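Local coordinates for protein computational Design of Enzyme (Synthetic construct, PDB 3TP4) that is a computationally designed enzyme, built on a glycosyl hydrolase family 26 barrel, that probably carries an engineered serine-containing catalytic triad meant to make the serine nucleophilic, at residues S70-I74 with E75-R79; A92-A95 with D96-K100. One frame throughout, in Å; residues are numbered along the deposited sequence.

Contact 1 of 2, residues S70-I74 with E75-R79; sequences STSII and EGNQR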
loop_
_atom_site.group_PDB
_atom_site.type_symbol
_atom_site.label_atom_id
_atom_site.label_comp_id
_atom_site.label_asym_id
_atom_site.label_seq_id
_atom_site.Cartn_x
_atom_site.Cartn_y
_atom_site.Cartn_z
ATOM N N SER A 70 -1.771 3.384 -10.711
ATOM C CA SER A 70 -1.858 1.928 -10.536
ATOM C C SER A 70 -0.730 1.236 -11.294
ATOM O O SER A 70 -0.326 1.710 -12.348
ATOM C CB SER A 70 -3.199 1.405 -11.051
ATOM O OG SER A 70 -4.273 1.926 -10.291
ATOM N N THR A 71 -0.221 0.120 -10.768
ATOM C CA THR A 71 0.806 -0.635 -11.491
ATOM C C THR A 71 0.243 -1.186 -12.797
ATOM O O THR A 71 0.983 -1.572 -13.695
ATOM C CB THR A 71 1.366 -1.788 -10.663
ATOM O OG1 THR A 71 0.294 -2.648 -10.257
ATOM C CG2 THR A 71 2.102 -1.250 -9.438
ATOM N N SER A 72 -1.080 -1.209 -12.876
ATOM C CA SER A 72 -1.824 -1.504 -14.096
ATOM C C SER A 72 -1.263 -0.790 -15.339
ATOM O O SER A 72 -1.406 -1.265 -16.464
ATOM C CB SER A 72 -3.275 -1.083 -13.884
ATOM O OG SER A 72 -4.141 -1.815 -14.723
ATOM N N ILE A 73 -0.642 0.362 -15.130
ATOM C CA ILE A 73 -0.057 1.130 -16.224
ATOM C C ILE A 73 1.034 0.351 -16.950
ATOM O O ILE A 73 1.247 0.532 -18.152
ATOM C CB ILE A 73 0.555 2.431 -15.708
ATOM C CG1 ILE A 73 -0.546 3.393 -15.247
ATOM C CG2 ILE A 73 1.423 3.084 -16.766
ATOM C CD1 ILE A 73 -0.015 4.521 -14.441
ATOM N N ILE A 74 1.744 -0.495 -16.213
ATOM C CA ILE A 74 2.827 -1.283 -16.795
ATOM C C ILE A 74 2.263 -2.322 -17.762
ATOM O O ILE A 74 2.892 -2.665 -18.761
ATOM C CB ILE A 74 3.643 -1.991 -15.701
ATOM C CG1 ILE A 74 4.432 -0.967 -14.883
ATOM C CG2 ILE A 74 4.578 -3.040 -16.310
ATOM C CD1 ILE A 74 4.881 -1.502 -13.525
ATOM N N GLU A 75 1.070 -2.815 -17.450
ATOM C CA GLU A 75 0.413 -3.826 -18.261
ATOM C C GLU A 75 -0.221 -3.187 -19.490
ATOM O O GLU A 75 -0.694 -3.882 -20.385
ATOM C CB GLU A 75 -0.667 -4.528 -17.439
ATOM C CG GLU A 75 -0.217 -4.954 -16.047
ATOM C CD GLU A 75 -1.379 -5.084 -15.074
ATOM O OE1 GLU A 75 -2.507 -4.680 -15.435
ATOM O OE2 GLU A 75 -1.166 -5.583 -13.946
ATOM N N GLY A 76 -0.237 -1.858 -19.520
ATOM C CA GLY A 76 -0.869 -1.127 -20.600
ATOM C C GLY A 76 -2.378 -1.124 -20.458
ATOM O O GLY A 76 -3.096 -0.873 -21.426
ATOM N N ASN A 77 -2.863 -1.408 -19.249
ATOM C CA ASN A 77 -4.301 -1.460 -18.986
ATOM C C ASN A 77 -4.832 -0.157 -18.376
ATOM O O ASN A 77 -5.977 -0.087 -17.918
ATOM C CB ASN A 77 -4.646 -2.641 -18.073
ATOM C CG ASN A 77 -4.220 -3.979 -18.655
ATOM O OD1 ASN A 77 -3.944 -4.091 -19.848
ATOM N ND2 ASN A 77 -4.175 -5.006 -17.811
ATOM N N GLN A 78 -3.991 0.871 -18.378
ATOM C CA GLN A 78 -4.353 2.159 -17.810
ATOM C C GLN A 78 -3.383 3.186 -18.367
ATOM O O GLN A 78 -2.176 2.951 -18.413
ATOM C CB GLN A 78 -4.282 2.106 -16.280
ATOM C CG GLN A 78 -5.365 2.895 -15.567
ATOM C CD GLN A 78 -5.593 2.411 -14.138
ATOM O OE1 GLN A 78 -5.521 3.189 -13.177
ATOM N NE2 GLN A 78 -5.878 1.119 -13.994
ATOM N N ARG A 79 -3.910 4.313 -18.833
ATOM C CA ARG A 79 -3.057 5.366 -19.362
ATOM C C ARG A 79 -2.123 5.845 -18.255
ATOM O O ARG A 79 -2.482 5.811 -17.081
ATOM C CB ARG A 79 -3.914 6.521 -19.883
ATOM C CG ARG A 79 -4.932 6.111 -20.946
ATOM C CD ARG A 79 -5.754 7.305 -21.424
ATOM N NE ARG A 79 -6.716 7.754 -20.418
ATOM C CZ ARG A 79 -7.988 7.365 -20.369
ATOM N NH1 ARG A 79 -8.463 6.517 -21.273
ATOM N NH2 ARG A 79 -8.789 7.822 -19.415
#
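Between Ser72 and Asn77 the chain makes a compact helical turn and closes it through the backbone, with Asn77 N hydrogen-bonded to Ser72 O at 3.1 Å. Ser72 O also takes a weak bond from Glu75 N. The extended side chain of Glu75 runs alongside Ser72, with Glu75 CD 3.7 Å from Ser72 CA. The serine hydroxyl, turned anti to its own amide nitrogen (chi1 -155°), makes a weak hydrogen bond from Ser72 OG to Glu75 OE1 at 3.4 Å. The other carboxylate oxygen, OE2, is held from outside by Tyr147 and Asn116, and Tyr147 also bonds the hydroxyl of Thr71. Three features make the turn a Schellman motif with Gly76 as its C' residue: the 6→1 bond from Asn77 N to Ser72 O, a weak 5→2 bond from Gly76 N to Ile73 O, and the positive phi of Gly76 (77°), a conformation that favours glycine. This turn stands at the C-terminal end of strand 66-70 in a TIM barrel, the end at which enzymes of this fold carry their active sites. Ser70, at the close of the strand, sends its hydroxyl to His37, and with Glu320 the pair has the geometry of a Ser-His-Glu charge relay, consistent with the designed triad. Beyond Gly76 the chain runs on extended past Ile73. Gln78 CB lies 4.1 Å from Ser72 CB, and the end of the side chain lies beside Ser70 and Ser72. Ile73, which faces Phe94 of helix 87-104, meets mainly backbone carbonyls of this part of the chain, with Gln78 CB a little farther off: Ile73 CG1 rests 3.6 Å from Arg79 O, and Ile73 CA directs a C-H contact to Gln78 O at 3.5 Å.

Contact 2 of 2, residues A92-A95 with D96-K100; sequences ALFA and DYIRK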
loop_
_atom_site.group_PDB
_atom_site.type_symbol
_atom_site.label_atom_id
_atom_site.label_comp_id
_atom_site.label_asym_id
_atom_site.label_seq_id
_atom_site.Cartn_x
_atom_site.Cartn_y
_atom_site.Cartn_z
ATOM N N ALA A 92 8.693 3.419 -18.856
ATOM C CA ALA A 92 9.347 4.704 -19.083
ATOM C C ALA A 92 8.336 5.849 -19.050
ATOM O O ALA A 92 8.631 6.934 -18.545
ATOM C CB ALA A 92 10.114 4.699 -20.405
ATOM N N LEU A 93 7.149 5.599 -19.595
ATOM C CA LEU A 93 6.049 6.556 -19.547
ATOM C C LEU A 93 5.595 6.786 -18.092
ATOM O O LEU A 93 5.458 7.926 -17.643
ATOM C CB LEU A 93 4.876 6.040 -20.378
ATOM C CG LEU A 93 5.028 6.092 -21.903
ATOM C CD1 LEU A 93 3.890 5.347 -22.575
ATOM C CD2 LEU A 93 5.083 7.533 -22.392
ATOM N N PHE A 94 5.357 5.687 -17.382
ATOM C CA PHE A 94 4.984 5.713 -15.967
ATOM C C PHE A 94 5.986 6.606 -15.254
ATOM O O PHE A 94 5.615 7.577 -14.590
ATOM C CB PHE A 94 5.024 4.285 -15.411
ATOM C CG PHE A 94 4.221 4.079 -14.151
ATOM C CD1 PHE A 94 3.868 5.146 -13.336
ATOM C CD2 PHE A 94 3.826 2.802 -13.778
ATOM C CE1 PHE A 94 3.127 4.943 -12.162
ATOM C CE2 PHE A 94 3.088 2.585 -12.606
ATOM C CZ PHE A 94 2.741 3.658 -11.802
ATOM N N ALA A 95 7.267 6.302 -15.439
ATOM C CA ALA A 95 8.335 7.062 -14.806
ATOM C C ALA A 95 8.305 8.527 -15.200
ATOM O O ALA A 95 8.605 9.399 -14.386
ATOM C CB ALA A 95 9.697 6.457 -15.134
ATOM N N ASP A 96 7.973 8.795 -16.460
ATOM C CA ASP A 96 7.919 10.168 -16.952
ATOM C C ASP A 96 6.823 10.971 -16.238
ATOM O O ASP A 96 7.035 12.114 -15.830
ATOM C CB ASP A 96 7.675 10.181 -18.462
ATOM C CG ASP A 96 7.586 11.590 -19.029
ATOM O OD1 ASP A 96 8.548 12.365 -18.848
ATOM O OD2 ASP A 96 6.545 11.925 -19.637
ATOM N N TYR A 97 5.656 10.362 -16.093
ATOM C CA TYR A 97 4.537 11.010 -15.417
ATOM C C TYR A 97 4.812 11.217 -13.927
ATOM O O TYR A 97 4.344 12.195 -13.341
ATOM C CB TYR A 97 3.262 10.197 -15.619
ATOM C CG TYR A 97 2.561 10.465 -16.935
ATOM C CD1 TYR A 97 3.284 10.675 -18.108
ATOM C CD2 TYR A 97 1.174 10.495 -17.006
ATOM C CE1 TYR A 97 2.637 10.912 -19.311
ATOM C CE2 TYR A 97 0.523 10.734 -18.192
ATOM C CZ TYR A 97 1.256 10.941 -19.345
ATOM O OH TYR A 97 0.590 11.177 -20.523
ATOM N N ILE A 98 5.567 10.302 -13.321
ATOM C CA ILE A 98 5.969 10.439 -11.919
ATOM C C ILE A 98 6.948 11.594 -11.782
ATOM O O ILE A 98 6.880 12.378 -10.831
ATOM C CB ILE A 98 6.621 9.134 -11.371
ATOM C CG1 ILE A 98 5.546 8.102 -11.021
ATOM C CG2 ILE A 98 7.484 9.424 -10.140
ATOM C CD1 ILE A 98 6.100 6.707 -10.719
ATOM N N ARG A 99 7.866 11.701 -12.742
ATOM C CA ARG A 99 8.828 12.805 -12.757
ATOM C C ARG A 99 8.112 14.154 -12.894
ATOM O O ARG A 99 8.445 15.131 -12.210
ATOM C CB ARG A 99 9.833 12.617 -13.907
ATOM C CG ARG A 99 10.975 11.655 -13.587
ATOM C CD ARG A 99 11.687 11.129 -14.843
ATOM N NE ARG A 99 11.887 12.168 -15.852
ATOM C CZ ARG A 99 12.787 13.141 -15.756
ATOM N NH1 ARG A 99 13.588 13.211 -14.697
ATOM N NH2 ARG A 99 12.890 14.048 -16.725
ATOM N N LYS A 100 7.131 14.197 -13.789
ATOM C CA LYS A 100 6.349 15.405 -14.024
ATOM C C LYS A 100 5.599 15.824 -12.763
ATOM O O LYS A 100 5.484 17.018 -12.462
ATOM C CB LYS A 100 5.375 15.183 -15.180
ATOM C CG LYS A 100 6.038 15.309 -16.560
ATOM C CD LYS A 100 5.163 14.771 -17.678
ATOM C CE LYS A 100 5.775 15.107 -19.070
ATOM N NZ LYS A 100 5.254 14.198 -20.138
#
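Phe94 and Ile98, one helical turn apart, meet on the buried side of helix 87-104. The phenyl group leaves CB anti to the backbone nitrogen (chi1 -159°), while Ile98 carries CG1 beside its own nitrogen and extends it to CD1. That methyl therefore reaches back to the ring's CD1-CE1 side, with Ile98 CD1 3.7 Å from Phe94 CE1, and the two side chains cross obliquely. Trp69 of strand 66-70 packs edge-to-face with the same phenyl ring. The backbone bonds of the helix, such as Ile98 N to Phe94 O at 3.0 Å, run i+4 to i. Tyr97 CD1 comes 3.5 Å from Leu93 O. Arg99 keeps CG 3.4 Å from Ala95 O, and its guanidinium forms a salt bridge with Asp161. Asp96 and Lys100 form an i to i+4 salt bridge: Lys100 NZ meets Asp96 OD2 at 2.7 Å on the syn side of the carboxylate, and Asp50 O gives the ammonium a second partner. Such an amphipathic helix, apolar toward strand 66-70 and helix 141-157, with Asp96 and Lys100 paired on another side, is the crossover helix of a beta-alpha-beta unit in a TIM barrel.

How the contacts relate
Contact 1 comes first along the chain, in the loop that follows strand 66-70, and contact 2 follows on helix 87-104, which leads on to strand 107-113. Both thus belong to a single beta-alpha-beta unit of the barrel, and their centres lie about 12 Å apart on the same side of the chain's centre. They meet through one ring: Phe94 CE2 comes within 3.5 Å of Ser70 O, and Phe94 CD2 packs against Ile73 CB at 3.8 Å, with Ile74 alongside. The helix therefore packs through Phe94 against the turn after the probable nucleophile, an example of barrel framework and likely active-site turn in direct contact.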